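Local structure of D-ribose pyranase (Bacillus subtilis, 1OGE) at residues A[25-30]-A[120-125]; A[68-73]-A[96-101]. The protein probably catalyses the interconversion of the beta-pyranose and beta-furanose forms of D-ribose, a step of ribose degradation, as a decamer of two pentamers. All coordinates share one frame; numbering follows the deposited sequence.

Interaction 1 of 2, residues A[25-30]-A[120-125]; sequences VIADAG and YANCIL. With RP5 (5-O-phosphono-beta-D-ribofuranose), chain G.
Ile-26 and Cys-123 form a hydrogen-bonded antiparallel pair: Ile-26 N reaches Cys-123 O at 3.0 Å, with an angle of 170° at the hydrogen, and Cys-123 N returns the bond to Ile-26 O. Their side chains lie on one face of the sheet, where the Ile-26 CD1 tip comes 4.2 Å from Cys-123 SG and equally near Leu-125 CD1; Phe-51 and Ala-55 of helix 51-61 touch Ile-26 from that side. Val-25 and Ile-124 occupy the other face as a non-hydrogen-bonded pair. Val-25 carries CG2 beside its backbone N, and this branch meets Ile-124 CG1 at 3.7 Å. Past the strands, the Asp-28 CB methylene packs on the Ala-121 methyl group, 4.0 Å from its CB. The Asp-28 carboxyl carbon sits between its own backbone N and carbonyl carbon (chi1 55°), which turns both oxygens to the sugar of RP5. RP5 O3 donates to Asp-28 OD1 at 2.8 Å and RP5 O2 to Asp-28 OD2 at 2.6 Å, a two-pronged grip on neighbouring hydroxyls. Asp-28 OD2 also accepts from Gly-30 N (2.7 Å, on the anti side, 20° out of the carboxylate plane) and from Leu-31 N, so backbone donors fix the rotation of the group. An alanine here would probably leave RP5 O2 and O3 without their acceptors and the Gly-30 and Leu-31 amides without the oxygen that ties the turn. From the other segment, Tyr-120 N donates to RP5 O3 at 2.9 Å, while the Tyr-120 ring lays one face against RP5 C5. The evidence thus describes two antiparallel strand ends opening into loops, with an Asx turn at Asp-28 and an inverse gamma turn centred on Ala-121 shaping the sugar-binding site.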
ATOM      1  N   VAL A  25      15.626  -0.537  21.443  1.00 32.58           N
ATOM      2  CA  VAL A  25      16.863   0.210  21.631  1.00 32.43           C
ATOM      3  C   VAL A  25      16.617   1.669  22.011  1.00 32.90           C
ATOM      4  O   VAL A  25      15.674   2.298  21.531  1.00 32.32           O
ATOM      5  CB  VAL A  25      17.716   0.189  20.330  1.00 33.49           C
ATOM      6  CG1 VAL A  25      19.017   0.970  20.531  1.00 33.90           C
ATOM      7  CG2 VAL A  25      18.002  -1.249  19.913  1.00 32.24           C
ATOM      8  N   ILE A  26      17.464   2.190  22.894  1.00 32.23           N
ATOM      9  CA  ILE A  26      17.400   3.587  23.308  1.00 32.43           C
ATOM     10  C   ILE A  26      18.716   4.102  22.772  1.00 31.63           C
ATOM     11  O   ILE A  26      19.782   3.611  23.145  1.00 29.50           O
ATOM     12  CB  ILE A  26      17.378   3.751  24.837  1.00 33.83           C
ATOM     13  CG1 ILE A  26      16.112   3.110  25.406  1.00 35.65           C
ATOM     14  CG2 ILE A  26      17.409   5.236  25.195  1.00 33.78           C
ATOM     15  CD1 ILE A  26      16.035   3.157  26.928  1.00 39.91           C
ATOM     16  N   ALA A  27      18.646   5.084  21.887  1.00 31.95           N
ATOM     17  CA  ALA A  27      19.852   5.587  21.260  1.00 32.80           C
ATOM     18  C   ALA A  27      20.141   7.046  21.500  1.00 33.18           C
ATOM     19  O   ALA A  27      19.250   7.820  21.849  1.00 32.21           O
ATOM     20  CB  ALA A  27      19.773   5.334  19.757  1.00 31.49           C
ATOM     21  N   ASP A  28      21.409   7.408  21.312  1.00 33.49           N
ATOM     22  CA  ASP A  28      21.816   8.794  21.433  1.00 33.61           C
ATOM     23  C   ASP A  28      21.463   9.385  20.067  1.00 33.94           C
ATOM     24  O   ASP A  28      20.989   8.665  19.189  1.00 33.51           O
ATOM     25  CB  ASP A  28      23.320   8.896  21.734  1.00 35.36           C
ATOM     26  CG  ASP A  28      24.186   8.175  20.709  1.00 36.61           C
ATOM     27  OD1 ASP A  28      25.118   7.455  21.135  1.00 34.83           O
ATOM     28  OD2 ASP A  28      23.948   8.339  19.492  1.00 34.31           O
ATOM     29  N   ALA A  29      21.685  10.679  19.880  1.00 33.44           N
ATOM     30  CA  ALA A  29      21.338  11.328  18.623  1.00 32.77           C
ATOM     31  C   ALA A  29      22.112  10.866  17.379  1.00 32.25           C
ATOM     32  O   ALA A  29      21.724  11.193  16.256  1.00 33.35           O
ATOM     33  CB  ALA A  29      21.475  12.838  18.777  1.00 30.72           C
ATOM     34  N   GLY A  30      23.183  10.101  17.569  1.00 31.29           N
ATOM     35  CA  GLY A  30      23.980   9.679  16.429  1.00 31.25           C
ATOM     36  C   GLY A  30      23.882   8.241  15.954  1.00 30.97           C
ATOM     37  O   GLY A  30      24.306   7.938  14.841  1.00 30.42           O
ATOM     38  N   TYR A 120      28.534   6.735  22.789  1.00 45.94           N
ATOM     39  CA  TYR A 120      28.047   5.419  23.179  1.00 44.19           C
ATOM     40  C   TYR A 120      26.914   5.377  24.206  1.00 42.53           C
ATOM     41  O   TYR A 120      26.792   4.417  24.974  1.00 41.91           O
ATOM     42  CB  TYR A 120      29.229   4.573  23.656  1.00 47.04           C
ATOM     43  CG  TYR A 120      30.411   4.644  22.710  1.00 48.63           C
ATOM     44  CD1 TYR A 120      31.348   5.674  22.811  1.00 50.49           C
ATOM     45  CD2 TYR A 120      30.564   3.712  21.684  1.00 49.07           C
ATOM     46  CE1 TYR A 120      32.409   5.776  21.911  1.00 50.30           C
ATOM     47  CE2 TYR A 120      31.620   3.807  20.777  1.00 50.15           C
ATOM     48  CZ  TYR A 120      32.538   4.840  20.897  1.00 51.20           C
ATOM     49  OH  TYR A 120      33.581   4.937  20.003  1.00 51.14           O
ATOM     50  N   ALA A 121      26.082   6.412  24.214  1.00 39.48           N
ATOM     51  CA  ALA A 121      24.950   6.450  25.127  1.00 39.14           C
ATOM     52  C   ALA A 121      23.806   5.703  24.442  1.00 38.20           C
ATOM     53  O   ALA A 121      22.826   6.313  24.008  1.00 36.19           O
ATOM     54  CB  ALA A 121      24.546   7.892  25.418  1.00 36.85           C
ATOM     55  N   ASN A 122      23.960   4.384  24.330  1.00 38.31           N
ATOM     56  CA  ASN A 122      22.960   3.521  23.704  1.00 38.33           C
ATOM     57  C   ASN A 122      22.842   2.220  24.489  1.00 38.82           C
ATOM     58  O   ASN A 122      23.803   1.769  25.107  1.00 40.12           O
ATOM     59  CB  ASN A 122      23.349   3.154  22.262  1.00 37.10           C
ATOM     60  CG  ASN A 122      23.752   4.355  21.426  1.00 38.87           C
ATOM     61  OD1 ASN A 122      24.931   4.707  21.359  1.00 41.42           O
ATOM     62  ND2 ASN A 122      22.777   4.994  20.788  1.00 35.39           N
ATOM     63  N   CYS A 123      21.662   1.612  24.462  1.00 38.27           N
ATOM     64  CA  CYS A 123      21.469   0.338  25.141  1.00 38.11           C
ATOM     65  C   CYS A 123      20.265  -0.412  24.589  1.00 36.61           C
ATOM     66  O   CYS A 123      19.324   0.188  24.068  1.00 36.51           O
ATOM     67  CB  CYS A 123      21.312   0.534  26.655  1.00 36.63           C
ATOM     68  SG  CYS A 123      19.714   1.155  27.190  1.00 38.26           S
ATOM     69  N   ILE A 124      20.320  -1.732  24.698  1.00 36.99           N
ATOM     70  CA  ILE A 124      19.254  -2.606  24.237  1.00 37.53           C
ATOM     71  C   ILE A 124      18.555  -3.215  25.450  1.00 37.46           C
ATOM     72  O   ILE A 124      19.204  -3.835  26.294  1.00 37.55           O
ATOM     73  CB  ILE A 124      19.819  -3.760  23.363  1.00 37.41           C
ATOM     74  CG1 ILE A 124      20.269  -3.216  22.005  1.00 37.90           C
ATOM     75  CG2 ILE A 124      18.773  -4.863  23.193  1.00 36.12           C
ATOM     76  CD1 ILE A 124      20.906  -4.276  21.106  1.00 38.76           C
ATOM     77  N   LEU A 125      17.244  -3.026  25.549  1.00 36.83           N
ATOM     78  CA  LEU A 125      16.485  -3.605  26.659  1.00 37.69           C
ATOM     79  C   LEU A 125      15.783  -4.859  26.162  1.00 36.85           C
ATOM     80  O   LEU A 125      15.010  -4.806  25.205  1.00 37.69           O
ATOM     81  CB  LEU A 125      15.434  -2.626  27.182  1.00 36.57           C
ATOM     82  CG  LEU A 125      15.903  -1.288  27.738  1.00 38.09           C
ATOM     83  CD1 LEU A 125      14.704  -0.543  28.294  1.00 37.66           C
ATOM     84  CD2 LEU A 125      16.943  -1.512  28.826  1.00 40.49           C
TER
HETATM   85  C1  RP5 G1133      27.099   6.105  16.733  1.00 75.73           C
HETATM   86  O4  RP5 G1133      28.423   6.585  16.668  1.00 77.19           O
HETATM   87  C2  RP5 G1133      26.579   6.503  18.114  1.00 74.82           C
HETATM   88  O2  RP5 G1133      26.122   7.846  18.083  1.00 73.06           O
HETATM   89  C3  RP5 G1133      27.847   6.427  18.958  1.00 75.97           C
HETATM   90  O3  RP5 G1133      27.687   7.317  20.055  1.00 74.05           O
HETATM   91  C4  RP5 G1133      28.950   6.820  17.963  1.00 78.54           C
HETATM   92  C5  RP5 G1133      30.244   6.008  18.181  1.00 82.87           C
HETATM   93  O5  RP5 G1133      31.263   6.380  17.226  1.00 89.17           O
HETATM   94  P'  RP5 G1133      32.172   7.609  17.632  1.00 92.39           P
HETATM   95  O1X RP5 G1133      33.171   7.855  16.570  1.00 91.96           O
HETATM   96  O2X RP5 G1133      31.293   8.860  17.794  1.00 92.35           O
HETATM   97  O3X RP5 G1133      32.892   7.323  18.952  1.00 92.57           O
HETATM   98  O1  RP5 G1133      27.210   4.714  16.566  1.00 75.30           O

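Interaction 2 of 2, residues A[68-73]-A[96-101]. With RP5 (5-O-phosphono-beta-D-ribofuranose), chain G.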
ATOM      1  N   ILE A  68      21.841  -4.649  27.398  1.00 45.05           N
ATOM      2  CA  ILE A  68      23.059  -4.815  26.617  1.00 44.07           C
ATOM      3  C   ILE A  68      23.571  -3.451  26.187  1.00 44.17           C
ATOM      4  O   ILE A  68      22.823  -2.646  25.633  1.00 44.45           O
ATOM      5  CB  ILE A  68      22.792  -5.684  25.370  1.00 44.40           C
ATOM      6  CG1 ILE A  68      22.209  -7.030  25.803  1.00 44.45           C
ATOM      7  CG2 ILE A  68      24.079  -5.897  24.587  1.00 44.23           C
ATOM      8  CD1 ILE A  68      21.787  -7.920  24.654  1.00 46.12           C
ATOM      9  N   ALA A  69      24.843  -3.184  26.466  1.00 44.23           N
ATOM     10  CA  ALA A  69      25.453  -1.911  26.094  1.00 44.73           C
ATOM     11  C   ALA A  69      26.810  -2.155  25.440  1.00 45.10           C
ATOM     12  O   ALA A  69      27.287  -3.291  25.386  1.00 45.06           O
ATOM     13  CB  ALA A  69      25.615  -1.027  27.325  1.00 43.97           C
ATOM     14  N   ALA A  70      27.418  -1.095  24.924  1.00 46.05           N
ATOM     15  CA  ALA A  70      28.729  -1.211  24.296  1.00 46.95           C
ATOM     16  C   ALA A  70      29.791  -0.962  25.364  1.00 47.30           C
ATOM     17  O   ALA A  70      29.663  -0.043  26.170  1.00 46.14           O
ATOM     18  CB  ALA A  70      28.868  -0.194  23.162  1.00 46.09           C
ATOM     19  N   ALA A  71      30.832  -1.788  25.369  1.00 49.63           N
ATOM     20  CA  ALA A  71      31.916  -1.661  26.342  1.00 51.81           C
ATOM     21  C   ALA A  71      32.477  -0.238  26.376  1.00 52.50           C
ATOM     22  O   ALA A  71      32.717   0.321  27.450  1.00 52.75           O
ATOM     23  CB  ALA A  71      33.027  -2.656  26.013  1.00 51.00           C
ATOM     24  N   GLU A  72      32.674   0.345  25.198  1.00 53.03           N
ATOM     25  CA  GLU A  72      33.205   1.695  25.082  1.00 54.08           C
ATOM     26  C   GLU A  72      32.513   2.694  26.004  1.00 55.70           C
ATOM     27  O   GLU A  72      33.091   3.726  26.353  1.00 56.69           O
ATOM     28  CB  GLU A  72      33.089   2.198  23.638  1.00 54.47           C
ATOM     29  CG  GLU A  72      33.939   1.456  22.611  1.00 54.64           C
ATOM     30  CD  GLU A  72      33.366   0.108  22.218  1.00 56.22           C
ATOM     31  OE1 GLU A  72      33.891  -0.495  21.256  1.00 57.52           O
ATOM     32  OE2 GLU A  72      32.398  -0.354  22.861  1.00 56.43           O
ATOM     33  N   ILE A  73      31.277   2.400  26.401  1.00 55.88           N
ATOM     34  CA  ILE A  73      30.548   3.321  27.267  1.00 56.31           C
ATOM     35  C   ILE A  73      31.240   3.488  28.620  1.00 56.60           C
ATOM     36  O   ILE A  73      31.325   4.597  29.146  1.00 55.37           O
ATOM     37  CB  ILE A  73      29.078   2.860  27.483  1.00 56.18           C
ATOM     38  CG1 ILE A  73      28.263   4.007  28.085  1.00 56.07           C
ATOM     39  CG2 ILE A  73      29.026   1.639  28.398  1.00 55.49           C
ATOM     40  CD1 ILE A  73      26.786   3.701  28.232  1.00 56.67           C
ATOM     41  N   LEU A  96      29.278  -5.499  25.048  1.00 56.20           N
ATOM     42  CA  LEU A  96      29.822  -5.944  23.775  1.00 55.05           C
ATOM     43  C   LEU A  96      30.527  -4.762  23.140  1.00 53.90           C
ATOM     44  O   LEU A  96      30.400  -3.630  23.606  1.00 53.18           O
ATOM     45  CB  LEU A  96      28.700  -6.410  22.844  1.00 56.63           C
ATOM     46  CG  LEU A  96      27.809  -7.563  23.299  1.00 56.71           C
ATOM     47  CD1 LEU A  96      26.741  -7.809  22.245  1.00 57.42           C
ATOM     48  CD2 LEU A  96      28.644  -8.812  23.516  1.00 57.49           C
ATOM     49  N   SER A  97      31.276  -5.028  22.080  1.00 53.34           N
ATOM     50  CA  SER A  97      31.968  -3.963  21.375  1.00 52.77           C
ATOM     51  C   SER A  97      30.882  -3.211  20.618  1.00 51.68           C
ATOM     52  O   SER A  97      29.888  -3.807  20.194  1.00 50.23           O
ATOM     53  CB  SER A  97      32.986  -4.545  20.389  1.00 53.49           C
ATOM     54  OG  SER A  97      32.343  -5.318  19.387  1.00 55.27           O
ATOM     55  N   HIS A  98      31.066  -1.907  20.453  1.00 51.14           N
ATOM     56  CA  HIS A  98      30.089  -1.095  19.745  1.00 50.85           C
ATOM     57  C   HIS A  98      29.707  -1.727  18.408  1.00 51.38           C
ATOM     58  O   HIS A  98      28.561  -1.624  17.969  1.00 51.80           O
ATOM     59  CB  HIS A  98      30.645   0.309  19.510  1.00 49.54           C
ATOM     60  CG  HIS A  98      29.649   1.255  18.923  1.00 48.56           C
ATOM     61  ND1 HIS A  98      28.453   1.552  19.539  1.00 47.28           N
ATOM     62  CD2 HIS A  98      29.666   1.967  17.771  1.00 48.36           C
ATOM     63  CE1 HIS A  98      27.776   2.407  18.793  1.00 47.44           C
ATOM     64  NE2 HIS A  98      28.490   2.675  17.715  1.00 47.13           N
ATOM     65  N   GLU A  99      30.666  -2.389  17.771  1.00 51.97           N
ATOM     66  CA  GLU A  99      30.424  -3.031  16.484  1.00 53.11           C
ATOM     67  C   GLU A  99      29.421  -4.170  16.565  1.00 52.13           C
ATOM     68  O   GLU A  99      28.513  -4.259  15.739  1.00 52.11           O
ATOM     69  CB  GLU A  99      31.737  -3.533  15.888  1.00 55.75           C
ATOM     70  CG  GLU A  99      32.684  -2.408  15.520  1.00 59.17           C
ATOM     71  CD  GLU A  99      32.003  -1.352  14.669  1.00 62.15           C
ATOM     72  OE1 GLU A  99      31.458  -1.712  13.603  1.00 63.77           O
ATOM     73  OE2 GLU A  99      32.007  -0.165  15.068  1.00 63.49           O
ATOM     74  N   GLU A 100      29.584  -5.043  17.551  1.00 51.31           N
ATOM     75  CA  GLU A 100      28.657  -6.154  17.715  1.00 51.94           C
ATOM     76  C   GLU A 100      27.308  -5.579  18.133  1.00 50.49           C
ATOM     77  O   GLU A 100      26.255  -6.084  17.740  1.00 48.84           O
ATOM     78  CB  GLU A 100      29.151  -7.115  18.796  1.00 55.67           C
ATOM     79  CG  GLU A 100      30.570  -7.608  18.607  1.00 61.30           C
ATOM     80  CD  GLU A 100      31.029  -8.479  19.764  1.00 64.93           C
ATOM     81  OE1 GLU A 100      30.512  -9.612  19.896  1.00 66.61           O
ATOM     82  OE2 GLU A 100      31.894  -8.025  20.546  1.00 66.26           O
ATOM     83  N   PHE A 101      27.355  -4.517  18.935  1.00 48.24           N
ATOM     84  CA  PHE A 101      26.151  -3.849  19.416  1.00 47.26           C
ATOM     85  C   PHE A 101      25.255  -3.432  18.254  1.00 46.60           C
ATOM     86  O   PHE A 101      24.060  -3.727  18.245  1.00 46.48           O
ATOM     87  CB  PHE A 101      26.520  -2.608  20.232  1.00 45.89           C
ATOM     88  CG  PHE A 101      25.331  -1.879  20.792  1.00 44.88           C
ATOM     89  CD1 PHE A 101      24.712  -2.325  21.956  1.00 43.80           C
ATOM     90  CD2 PHE A 101      24.812  -0.763  20.140  1.00 43.51           C
ATOM     91  CE1 PHE A 101      23.593  -1.668  22.465  1.00 44.62           C
ATOM     92  CE2 PHE A 101      23.693  -0.097  20.639  1.00 44.50           C
ATOM     93  CZ  PHE A 101      23.081  -0.551  21.805  1.00 43.92           C
TER
HETATM   94  C1  RP5 G1133      27.099   6.105  16.733  1.00 75.73           C
HETATM   95  O4  RP5 G1133      28.423   6.585  16.668  1.00 77.19           O
HETATM   96  C2  RP5 G1133      26.579   6.503  18.114  1.00 74.82           C
HETATM   97  O2  RP5 G1133      26.122   7.846  18.083  1.00 73.06           O
HETATM   98  C3  RP5 G1133      27.847   6.427  18.958  1.00 75.97           C
HETATM   99  O3  RP5 G1133      27.687   7.317  20.055  1.00 74.05           O
HETATM  100  C4  RP5 G1133      28.950   6.820  17.963  1.00 78.54           C
HETATM  101  C5  RP5 G1133      30.244   6.008  18.181  1.00 82.87           C
HETATM  102  O5  RP5 G1133      31.263   6.380  17.226  1.00 89.17           O
HETATM  103  P'  RP5 G1133      32.172   7.609  17.632  1.00 92.39           P
HETATM  104  O1X RP5 G1133      33.171   7.855  16.570  1.00 91.96           O
HETATM  105  O2X RP5 G1133      31.293   8.860  17.794  1.00 92.35           O
HETATM  106  O3X RP5 G1133      32.892   7.323  18.952  1.00 92.57           O
HETATM  107  O1  RP5 G1133      27.210   4.714  16.566  1.00 75.30           O
HETATM  108  O   HOH W   1      33.588  -1.311  18.458  1.00 54.90           O
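The His-98 ring meets Ala-70 CB at its edge, near the ring plane, with His-98 ND1 4.0 Å from that methyl carbon. Another part of the edge serves the ligand: RP5 O1 lies in the ring plane, hydrogen-bonded to His-98 NE2 at 2.7 Å. The imidazole and the Tyr-120 ring are set edge-to-face. Phe-101 also works by its edge, for Ile-68 O lies in the ring plane 3.4 Å from Phe-101 CE1. These groups belong to a beta-alpha-beta unit, since strands 64-70 and 92-96 are parallel neighbours joined through helices 72-76 and 78-87. Ala-70 pairs with Leu-96 at the strand ends: Leu-96 N donates to Ala-69 O, and Leu-96 O accepts from Ala-71 N. Beside this pairing, the Ile-68 and Leu-96 side chains cross, Ile-68 CG2 lying 4.0 Å from Leu-96 CD1. Where helix 98-104 starts, Ser-97 and Glu-100 form a capping box of two weak bonds, Glu-100 N to Ser-97 OG and Ser-97 N to Glu-100 OE2. The Glu-72 chain bends at chi2 (77°) and brings its carboxylate across the His-98 side chain, the carboxylate and ring planes 77° apart. Both oxygens receive weak bonds from one donor, His-98 N, at 3.3 Å from Glu-72 OE1 and 3.2 Å from Glu-72 OE2; a negative charge at a helix N-terminus is likely to be favourable. His-98 holds CG anti to its own N (chi1 -174°), which places the imidazole with NE2 at the sugar. A water bridges the same helix start, donating to Glu-72 OE1 at 2.9 Å and accepting from Glu-99 N.

How the interactions relate
Interactions 1 and 2 have centres 10 Å apart and share one mixed sheet, in which strands 123-127 and 64-70 are neighbours. A probable hydrogen bond from Ile-124 N to Ile-68 O (2.8 Å) joins them there. Nearer the ligand, Asn-122 CB rests 3.7 Å from Phe-101 CE2, and Tyr-120 CD2 packs 3.5 Å from Glu-72 CB. Along the chain, interaction 2 is nested within the loop closed by interaction 1. Together they hold neighbouring hydroxyls of the RP5 sugar: 25-30 and 120-125 take O2 and O3, while 96-101 takes O1. His-20 of the second subunit, the inferred proton donor, also hydrogen-bonds RP5, so the site is completed across a subunit boundary.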